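Local coordinates for acid phosphatase (Bacillus anthracis, PDB 2I33), which hydrolyses phosphate monoesters at acidic pH, as a magnesium-binding class C acid phosphatase of the HAD superfamily, at the interface of chains A and B. Coordinates in Å, arbitrary orientation; residue numbers count along the deposited sequence, not the author numbering. Chains: chain A/B, Acid phosphatase.

The four contacts are patches of one two-fold interface, and each recurs with the chains exchanged. Helix 21-29 of chain A runs through them all and gives A:Met22 to contacts 2, 3 and 4. Between C-alpha centres, contacts 2 and 4 are about 5 Å apart, contacts 2 and 3 about 8 Å, and contacts 3 and 4 about 11 Å. Contact 1 lies about 8 Å from contact 3, with which it shares B:Leu246, and about 13 Å from contact 4. Chain B answers with its C-terminal segment, B:Arg242 and B:Trp222. Such continuity would suit a stable dimer, though the structure alone does not show whether this dimer forms in solution.

Contact 1: the interface of chains A and B. Residues chain A 28, 74, 78, 82; chain B 245-248.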
loop_
_atom_site.group_PDB
_atom_site.type_symbol
_atom_site.label_atom_id
_atom_site.label_comp_id
_atom_site.label_asym_id
_atom_site.label_seq_id
_atom_site.Cartn_x
_atom_site.Cartn_y
_atom_site.Cartn_z
ATOM N N GLN A 28 -8.457 2.783 -7.376
ATOM C CA GLN A 28 -9.749 2.345 -7.885
ATOM C C GLN A 28 -9.745 1.067 -8.680
ATOM O O GLN A 28 -10.769 0.369 -8.733
ATOM C CB GLN A 28 -10.347 3.423 -8.779
ATOM C CG GLN A 28 -10.873 4.549 -8.006
ATOM C CD GLN A 28 -11.979 5.287 -8.731
ATOM O OE1 GLN A 28 -11.826 5.686 -9.890
ATOM N NE2 GLN A 28 -13.105 5.456 -8.065
ATOM N N SER A 74 -13.045 6.622 -3.187
ATOM C CA SER A 74 -12.343 6.980 -4.389
ATOM C C SER A 74 -13.268 7.583 -5.473
ATOM O O SER A 74 -12.778 8.404 -6.251
ATOM C CB SER A 74 -11.488 5.822 -4.903
ATOM O OG SER A 74 -12.306 4.764 -5.277
ATOM N N ALA A 78 -12.132 10.626 -7.934
ATOM C CA ALA A 78 -12.350 10.578 -9.390
ATOM C C ALA A 78 -13.127 11.806 -9.875
ATOM O O ALA A 78 -12.811 12.403 -10.898
ATOM C CB ALA A 78 -13.071 9.315 -9.783
ATOM N N LYS A 82 -12.126 14.674 -12.648
ATOM C CA LYS A 82 -12.966 15.034 -13.789
ATOM C C LYS A 82 -13.371 16.509 -13.839
ATOM O O LYS A 82 -13.470 17.108 -14.917
ATOM C CB LYS A 82 -14.177 14.124 -13.817
ATOM C CG LYS A 82 -13.770 12.687 -14.113
ATOM C CD LYS A 82 -14.989 11.804 -14.313
ATOM C CE LYS A 82 -14.601 10.338 -14.364
ATOM N NZ LYS A 82 -15.804 9.455 -14.479
ATOM N N ASN B 245 -11.238 5.033 -16.969
ATOM C CA ASN B 245 -11.263 4.003 -15.928
ATOM C C ASN B 245 -11.373 4.541 -14.523
ATOM O O ASN B 245 -11.379 3.773 -13.576
ATOM C CB ASN B 245 -10.053 3.091 -16.055
ATOM C CG ASN B 245 -10.253 2.072 -17.100
ATOM O OD1 ASN B 245 -10.788 0.986 -16.822
ATOM N ND2 ASN B 245 -9.926 2.424 -18.337
ATOM N N LEU B 246 -11.473 5.850 -14.392
ATOM C CA LEU B 246 -11.847 6.434 -13.117
ATOM C C LEU B 246 -13.364 6.335 -13.026
ATOM O O LEU B 246 -14.081 6.527 -14.026
ATOM C CB LEU B 246 -11.403 7.881 -13.053
ATOM C CG LEU B 246 -9.903 8.074 -12.964
ATOM C CD1 LEU B 246 -9.588 9.570 -13.172
ATOM C CD2 LEU B 246 -9.407 7.538 -11.644
ATOM N N LYS B 247 -13.846 6.005 -11.844
ATOM C CA LYS B 247 -15.269 5.897 -11.599
ATOM C C LYS B 247 -15.650 7.049 -10.676
ATOM O O LYS B 247 -15.289 7.014 -9.520
ATOM C CB LYS B 247 -15.575 4.567 -10.908
ATOM N N SER B 248 -16.327 8.054 -11.211
ATOM C CA SER B 248 -16.856 9.163 -10.415
ATOM C C SER B 248 -18.217 8.766 -9.837
ATOM O O SER B 248 -18.644 7.602 -9.963
ATOM C CB SER B 248 -16.941 10.422 -11.286
ATOM O OG SER B 248 -17.440 11.538 -10.565
HETATM O O HOH W 1 -14.518 7.879 -16.289
#
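A:Gln28, near the end of helix 21-29, grips the backbone of B:Lys247 with both ends of its side-chain amide. Its carbonyl OE1 accepts the backbone N of B:Lys247 at 2.8 Å, nearly straight at the hydrogen (169°) although the donor is tilted from the carbonyl plane. The amide NE2 returns a bond of 3.1 Å to the carbonyl O of B:Lys247, lying in the amide plane and on a lone pair of that oxygen. Glutamine suits this place because one flat group both donates and accepts, just as a neighbouring strand would. The second NE2 hydrogen goes to the hydroxyl OG of A:Ser74 at 3.0 Å, which helps fix which way round the amide sits. Small A:Ala78 lets the chain B backbone come close to helix 74-83, its CB packing 3.8 Å from CA of B:Ser248.

The other side is looser. A:Lys82 stretches out, chi2 to chi4 all near 180°, and lays its aliphatic CD 3.9 Å from CB of B:Ser248. Its ammonium NZ makes a weak direct bond to the carbonyl O of B:Leu246, and a water also bridges the same pair, 2.7 Å from NZ and 2.7 Å from that O. The side chain of B:Lys247 is modelled only to CB, and the bonds described here are made by its main chain. The site thus pins the C-terminal segment of one subunit against two helices of the other, probably helping to hold the two chains together, if this dimer is the biological one.

Contact 2: the interface of chains A and B. Residues chain A 22, 25; chain B 20, 23, 217-218, 222-223, 242.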
loop_
_atom_site.group_PDB
_atom_site.type_symbol
_atom_site.label_atom_id
_atom_site.label_comp_id
_atom_site.label_asym_id
_atom_site.label_seq_id
_atom_site.Cartn_x
_atom_site.Cartn_y
_atom_site.Cartn_z
ATOM N N MET A 22 -2.874 9.052 -11.361
ATOM C CA MET A 22 -2.351 7.692 -11.227
ATOM C C MET A 22 -2.624 7.092 -9.848
ATOM O O MET A 22 -3.002 5.929 -9.720
ATOM C CB MET A 22 -0.859 7.686 -11.502
ATOM C CG MET A 22 -0.575 7.842 -12.937
ATOM S SD MET A 22 -1.197 6.449 -13.903
ATOM C CE MET A 22 0.159 5.306 -13.718
ATOM N N LEU A 25 -6.234 6.155 -9.846
ATOM C CA LEU A 25 -6.474 5.065 -10.772
ATOM C C LEU A 25 -5.996 3.740 -10.160
ATOM O O LEU A 25 -6.673 2.732 -10.231
ATOM C CB LEU A 25 -5.736 5.360 -12.063
ATOM C CG LEU A 25 -5.997 4.405 -13.207
ATOM C CD1 LEU A 25 -7.459 4.373 -13.613
ATOM C CD2 LEU A 25 -5.155 4.867 -14.329
ATOM N N GLN B 20 1.564 11.196 -12.603
ATOM C CA GLN B 20 2.243 10.286 -11.695
ATOM C C GLN B 20 2.687 10.988 -10.422
ATOM O O GLN B 20 3.193 10.329 -9.503
ATOM C CB GLN B 20 3.495 9.687 -12.349
ATOM C CG GLN B 20 3.899 8.344 -11.729
ATOM C CD GLN B 20 5.250 7.817 -12.201
ATOM O OE1 GLN B 20 5.389 6.593 -12.466
ATOM N NE2 GLN B 20 6.241 8.703 -12.310
ATOM N N ALA B 23 1.399 9.914 -6.847
ATOM C CA ALA B 23 1.822 8.511 -6.618
ATOM C C ALA B 23 3.318 8.441 -6.225
ATOM O O ALA B 23 3.717 7.757 -5.281
ATOM C CB ALA B 23 1.553 7.683 -7.837
ATOM N N PRO B 217 1.902 2.489 -6.425
ATOM C CA PRO B 217 0.940 3.194 -7.274
ATOM C C PRO B 217 1.599 3.928 -8.435
ATOM O O PRO B 217 0.926 4.637 -9.153
ATOM C CB PRO B 217 0.313 4.202 -6.317
ATOM C CG PRO B 217 1.420 4.492 -5.331
ATOM C CD PRO B 217 2.215 3.247 -5.196
ATOM N N MET B 218 2.915 3.781 -8.599
ATOM C CA MET B 218 3.645 4.528 -9.615
ATOM C C MET B 218 3.523 3.887 -10.994
ATOM O O MET B 218 3.467 4.585 -12.012
ATOM C CB MET B 218 5.128 4.587 -9.260
ATOM C CG MET B 218 5.420 5.244 -7.938
ATOM S SD MET B 218 7.193 5.378 -7.623
ATOM C CE MET B 218 7.611 3.665 -7.284
ATOM N N TRP B 222 -0.858 -3.244 -13.027
ATOM C CA TRP B 222 -2.165 -2.626 -12.872
ATOM C C TRP B 222 -2.416 -1.597 -13.968
ATOM O O TRP B 222 -3.530 -1.445 -14.405
ATOM C CB TRP B 222 -2.326 -1.992 -11.499
ATOM C CG TRP B 222 -1.423 -0.864 -11.270
ATOM C CD1 TRP B 222 -0.191 -0.900 -10.730
ATOM C CD2 TRP B 222 -1.712 0.515 -11.525
ATOM N NE1 TRP B 222 0.334 0.348 -10.674
ATOM C CE2 TRP B 222 -0.573 1.244 -11.160
ATOM C CE3 TRP B 222 -2.804 1.194 -12.083
ATOM C CZ2 TRP B 222 -0.510 2.628 -11.259
ATOM C CZ3 TRP B 222 -2.734 2.577 -12.180
ATOM C CH2 TRP B 222 -1.594 3.264 -11.785
ATOM N N GLU B 223 -1.354 -0.907 -14.385
ATOM C CA GLU B 223 -1.430 0.082 -15.442
ATOM C C GLU B 223 -1.424 -0.640 -16.778
ATOM O O GLU B 223 -2.236 -0.365 -17.663
ATOM C CB GLU B 223 -0.263 1.073 -15.376
ATOM C CG GLU B 223 -0.350 2.092 -16.515
ATOM C CD GLU B 223 0.839 3.013 -16.602
ATOM O OE1 GLU B 223 1.788 2.829 -15.827
ATOM O OE2 GLU B 223 0.795 3.942 -17.450
ATOM N N ARG B 242 -6.843 6.214 -19.052
ATOM C CA ARG B 242 -6.726 6.494 -17.631
ATOM C C ARG B 242 -8.002 7.202 -17.144
ATOM O O ARG B 242 -8.596 6.776 -16.144
ATOM C CB ARG B 242 -5.487 7.333 -17.399
ATOM C CG ARG B 242 -4.209 6.567 -17.500
ATOM C CD ARG B 242 -3.048 7.531 -17.378
ATOM N NE ARG B 242 -1.743 6.906 -17.527
ATOM C CZ ARG B 242 -0.603 7.478 -17.153
ATOM N NH1 ARG B 242 -0.599 8.714 -16.670
ATOM N NH2 ARG B 242 0.535 6.818 -17.256
#
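A:Met22 of this HAD-superfamily phosphatase reaches from helix 21-29 into a pocket of chain B walled by B:Trp222, B:Glu223 and B:Arg242. Its chain bends at chi2 (-64°) and again at chi3, which brings the sulfur SD over the centre of the flat guanidinium of B:Arg242, 3.5 Å from CZ. The methyl CE continues past the guanidinium toward CH2 of the B:Trp222 indole, and also packs 3.7 Å from the carboxylate carbon CD of B:Glu223. A methionine suits such a bend: it is flexible, and its polarisable sulfur can lie comfortably on a cationic face.

That face is held in place within chain B. B:Arg242, extended from CG to NE, gives NH2 to OE2 of B:Glu223 in a salt bridge of 2.9 Å, the nitrogen approaching from above the carboxylate plane. The pairing probably tempers both charges beside the thioether.

A:Leu25, one helical turn along, comes to B:Trp222 from a different direction. Its CG lies at the rim of the indole, in the ring plane, 3.9 Å from CZ3, while the branch CD2 meets CG of B:Arg242 at 3.7 Å, the two side chains crossing at about a right angle. The branched leucine can therefore touch the tryptophan and the aliphatic stem of the arginine together. At the opposite flank, CG of A:Met22 packs 3.9 Å from CA of B:Gln20.

Contact 3: the interface of chains A and B. Residues chain A 18, 21-22, 81; chain B 19, 242-243, 246.
A:Leu21 drives its branch CD1 against the face of the B:His243 imidazole, 3.5 Å from the ring centroid and offset toward the rim on the CE1–NE2 side. This is a CH-pi contact, with the two side chains crossing at about a right angle. The other branch, CD2, packs 3.8 Å from CB of B:Arg242, so the forked leucine touches two successive residues of helix 235-244, one with each branch. Alongside it, pointing the same way, runs B:Gln19, whose methylenes lie against CB of A:Leu21. A:Val81 closes this apolar patch of the presumed dimer interface from helix 74-83: its CG1, anti to the backbone N (chi1 173°), meets CD1 of B:Leu246 at 3.6 Å.

The backbone adds a polar tie at the start of helix 21-29, where the N of A:Met22 donates to the carbonyl O of B:Gln19 at 3.0 Å. The 3-10 helix 16-20 of one chain is thereby joined directly to the first turn of the other's helix, probably helping to hold the chains together.

Farther out, B:Gln19 also steadies the arginine that carries the thioether of A:Met22. Glutamine serves here because its stem is apolar enough to line A:Leu21 while its end can still accept a hydrogen bond. NH1 of B:Arg242 donates to the side-chain OE1 of B:Gln19 at 2.9 Å, with OE1 in the guanidinium plane but NH1 38° above the plane of the amide carbonyl.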
loop_
_atom_site.group_PDB
_atom_site.type_symbol
_atom_site.label_atom_id
_atom_site.label_comp_id
_atom_site.label_asym_id
_atom_site.label_seq_id
_atom_site.Cartn_x
_atom_site.Cartn_y
_atom_site.Cartn_z
ATOM N N ASP A 18 -4.909 16.831 -11.654
ATOM C CA ASP A 18 -4.363 15.915 -12.644
ATOM C C ASP A 18 -3.210 15.143 -12.023
ATOM O O ASP A 18 -2.956 14.000 -12.384
ATOM C CB ASP A 18 -3.857 16.651 -13.890
ATOM C CG ASP A 18 -4.984 17.033 -14.866
ATOM O OD1 ASP A 18 -6.147 16.622 -14.637
ATOM O OD2 ASP A 18 -4.657 17.696 -15.874
ATOM N N LEU A 21 -4.017 11.640 -10.597
ATOM C CA LEU A 21 -4.686 10.688 -11.453
ATOM C C LEU A 21 -4.184 9.266 -11.280
ATOM O O LEU A 21 -4.984 8.364 -11.028
ATOM C CB LEU A 21 -4.630 11.121 -12.899
ATOM C CG LEU A 21 -5.756 10.516 -13.721
ATOM C CD1 LEU A 21 -6.022 11.350 -14.976
ATOM C CD2 LEU A 21 -5.459 9.095 -14.069
ATOM N N MET A 22 -2.874 9.052 -11.361
ATOM C CA MET A 22 -2.351 7.692 -11.227
ATOM C C MET A 22 -2.624 7.092 -9.848
ATOM O O MET A 22 -3.002 5.929 -9.720
ATOM C CB MET A 22 -0.859 7.686 -11.502
ATOM C CG MET A 22 -0.575 7.842 -12.937
ATOM S SD MET A 22 -1.197 6.449 -13.903
ATOM C CE MET A 22 0.159 5.306 -13.718
ATOM N N VAL A 81 -10.787 14.719 -10.133
ATOM C CA VAL A 81 -10.039 14.643 -11.382
ATOM C C VAL A 81 -10.882 15.120 -12.572
ATOM O O VAL A 81 -10.420 15.898 -13.410
ATOM C CB VAL A 81 -9.517 13.202 -11.636
ATOM C CG1 VAL A 81 -8.880 13.086 -13.010
ATOM C CG2 VAL A 81 -8.531 12.791 -10.559
ATOM N N GLN B 19 0.721 13.217 -14.234
ATOM C CA GLN B 19 -0.313 12.415 -13.576
ATOM C C GLN B 19 0.244 11.409 -12.582
ATOM O O GLN B 19 -0.523 10.822 -11.811
ATOM C CB GLN B 19 -1.147 11.679 -14.604
ATOM C CG GLN B 19 -1.912 12.609 -15.501
ATOM C CD GLN B 19 -2.649 11.909 -16.607
ATOM O OE1 GLN B 19 -2.687 10.686 -16.639
ATOM N NE2 GLN B 19 -3.255 12.688 -17.520
ATOM N N ARG B 242 -6.843 6.214 -19.052
ATOM C CA ARG B 242 -6.726 6.494 -17.631
ATOM C C ARG B 242 -8.002 7.202 -17.144
ATOM O O ARG B 242 -8.596 6.776 -16.144
ATOM C CB ARG B 242 -5.487 7.333 -17.399
ATOM C CG ARG B 242 -4.209 6.567 -17.500
ATOM C CD ARG B 242 -3.048 7.531 -17.378
ATOM N NE ARG B 242 -1.743 6.906 -17.527
ATOM C CZ ARG B 242 -0.603 7.478 -17.153
ATOM N NH1 ARG B 242 -0.599 8.714 -16.670
ATOM N NH2 ARG B 242 0.535 6.818 -17.256
ATOM N N HIS B 243 -8.450 8.236 -17.854
ATOM C CA HIS B 243 -9.624 8.988 -17.417
ATOM C C HIS B 243 -10.874 8.130 -17.459
ATOM O O HIS B 243 -11.708 8.204 -16.572
ATOM C CB HIS B 243 -9.824 10.255 -18.249
ATOM C CG HIS B 243 -8.857 11.344 -17.922
ATOM N ND1 HIS B 243 -9.167 12.391 -17.078
ATOM C CD2 HIS B 243 -7.589 11.561 -18.336
ATOM C CE1 HIS B 243 -8.124 13.200 -16.984
ATOM N NE2 HIS B 243 -7.152 12.715 -17.737
ATOM N N LEU B 246 -11.473 5.850 -14.392
ATOM C CA LEU B 246 -11.847 6.434 -13.117
ATOM C C LEU B 246 -13.364 6.335 -13.026
ATOM O O LEU B 246 -14.081 6.527 -14.026
ATOM C CB LEU B 246 -11.403 7.881 -13.053
ATOM C CG LEU B 246 -9.903 8.074 -12.964
ATOM C CD1 LEU B 246 -9.588 9.570 -13.172
ATOM C CD2 LEU B 246 -9.407 7.538 -11.644
#

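Contact 4: the interface of chains A and B. Residues chain A 22, 26, 29-30, 32; chain B 216-217, 222.
A:Trp26 and B:Trp222 meet edge to face, their planes about 80° apart and their five-membered rings 4.5 Å apart between centroids. The edge belongs to A:Trp26: its CD1 stands over the B:Trp222 indole, 3.5 Å from CE2, and its CB lies over the six-membered ring. CG of A:Trp26 is anti to the backbone N (chi1 -178°), and chi2 (80°) turns the ring upright on its partner. Tryptophan suits both places in different ways: B:Trp222 offers its broad face to A:Trp26, whereas A:Trp26 offers its polarised CD1 edge to B:Trp222 and a face to B:Pro217.

B:Pro217 covers that face of A:Trp26, with CA 3.6 Å from CG of the indole and CB beside it. A proline is apt here, presenting compact C-H groups to an aromatic surface. A:Ala30, small enough to fit close, sets CB 3.5 Å from CB of B:Trp222.

Waters stitch the polar groups around this aromatic patch of the presumed dimer interface, where they probably help join the two chains. One joins the hydroxyl OG1 of A:Thr29 to the carbonyl O of B:Trp222, and another lies between the carboxylate OE2 of A:Glu32 and the backbone N of B:Trp222. The indole N-H of A:Trp26 is bonded to water at the margin of the ring contact: a third water sits 3.0 Å from NE1 of A:Trp26 and 2.7 Å from the carbonyl O of B:Asn216.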
loop_
_atom_site.group_PDB
_atom_site.type_symbol
_atom_site.label_atom_id
_atom_site.label_comp_id
_atom_site.label_asym_id
_atom_site.label_seq_id
_atom_site.Cartn_x
_atom_site.Cartn_y
_atom_site.Cartn_z
ATOM N N MET A 22 -2.874 9.052 -11.361
ATOM C CA MET A 22 -2.351 7.692 -11.227
ATOM C C MET A 22 -2.624 7.092 -9.848
ATOM O O MET A 22 -3.002 5.929 -9.720
ATOM C CB MET A 22 -0.859 7.686 -11.502
ATOM C CG MET A 22 -0.575 7.842 -12.937
ATOM S SD MET A 22 -1.197 6.449 -13.903
ATOM C CE MET A 22 0.159 5.306 -13.718
ATOM N N TRP A 26 -4.827 3.767 -9.529
ATOM C CA TRP A 26 -4.326 2.597 -8.807
ATOM C C TRP A 26 -5.330 2.181 -7.728
ATOM O O TRP A 26 -5.694 1.019 -7.559
ATOM C CB TRP A 26 -2.988 2.913 -8.115
ATOM C CG TRP A 26 -2.399 1.759 -7.392
ATOM C CD1 TRP A 26 -1.690 0.714 -7.924
ATOM C CD2 TRP A 26 -2.459 1.519 -5.987
ATOM N NE1 TRP A 26 -1.311 -0.157 -6.930
ATOM C CE2 TRP A 26 -1.757 0.329 -5.731
ATOM C CE3 TRP A 26 -3.038 2.198 -4.924
ATOM C CZ2 TRP A 26 -1.611 -0.192 -4.473
ATOM C CZ3 TRP A 26 -2.881 1.687 -3.658
ATOM C CH2 TRP A 26 -2.198 0.476 -3.443
ATOM N N THR A 29 -8.640 0.769 -9.341
ATOM C CA THR A 29 -8.633 -0.330 -10.289
ATOM C C THR A 29 -7.638 -1.421 -9.967
ATOM O O THR A 29 -7.807 -2.532 -10.463
ATOM C CB THR A 29 -8.402 0.124 -11.752
ATOM O OG1 THR A 29 -7.049 0.529 -11.911
ATOM C CG2 THR A 29 -9.322 1.272 -12.148
ATOM N N ALA A 30 -6.558 -1.112 -9.235
ATOM C CA ALA A 30 -5.476 -2.079 -9.115
ATOM C C ALA A 30 -5.835 -3.258 -8.244
ATOM O O ALA A 30 -6.178 -3.097 -7.077
ATOM C CB ALA A 30 -4.207 -1.451 -8.603
ATOM N N GLU A 32 -3.655 -5.062 -6.963
ATOM C CA GLU A 32 -2.653 -4.916 -5.908
ATOM C C GLU A 32 -3.210 -4.180 -4.715
ATOM O O GLU A 32 -2.962 -4.559 -3.566
ATOM C CB GLU A 32 -1.438 -4.165 -6.435
ATOM C CG GLU A 32 -0.550 -4.959 -7.355
ATOM C CD GLU A 32 -1.028 -5.076 -8.803
ATOM O OE1 GLU A 32 -2.111 -4.556 -9.158
ATOM O OE2 GLU A 32 -0.286 -5.723 -9.561
ATOM N N ASN B 216 2.680 -0.138 -4.732
ATOM C CA ASN B 216 3.352 0.625 -5.774
ATOM C C ASN B 216 2.340 1.267 -6.733
ATOM O O ASN B 216 1.934 0.658 -7.721
ATOM C CB ASN B 216 4.298 -0.278 -6.519
ATOM C CG ASN B 216 4.958 0.437 -7.692
ATOM O OD1 ASN B 216 4.768 1.649 -7.854
ATOM N ND2 ASN B 216 5.669 -0.303 -8.532
ATOM N N PRO B 217 1.902 2.489 -6.425
ATOM C CA PRO B 217 0.940 3.194 -7.274
ATOM C C PRO B 217 1.599 3.928 -8.435
ATOM O O PRO B 217 0.926 4.637 -9.153
ATOM C CB PRO B 217 0.313 4.202 -6.317
ATOM C CG PRO B 217 1.420 4.492 -5.331
ATOM C CD PRO B 217 2.215 3.247 -5.196
ATOM N N TRP B 222 -0.858 -3.244 -13.027
ATOM C CA TRP B 222 -2.165 -2.626 -12.872
ATOM C C TRP B 222 -2.416 -1.597 -13.968
ATOM O O TRP B 222 -3.530 -1.445 -14.405
ATOM C CB TRP B 222 -2.326 -1.992 -11.499
ATOM C CG TRP B 222 -1.423 -0.864 -11.270
ATOM C CD1 TRP B 222 -0.191 -0.900 -10.730
ATOM C CD2 TRP B 222 -1.712 0.515 -11.525
ATOM N NE1 TRP B 222 0.334 0.348 -10.674
ATOM C CE2 TRP B 222 -0.573 1.244 -11.160
ATOM C CE3 TRP B 222 -2.804 1.194 -12.083
ATOM C CZ2 TRP B 222 -0.510 2.628 -11.259
ATOM C CZ3 TRP B 222 -2.734 2.577 -12.180
ATOM C CH2 TRP B 222 -1.594 3.264 -11.785
HETATM O O HOH W 2 1.044 -1.892 -7.751
HETATM O O HOH W 3 1.404 -3.975 -10.799
HETATM O O HOH W 4 -5.706 -1.894 -12.700
#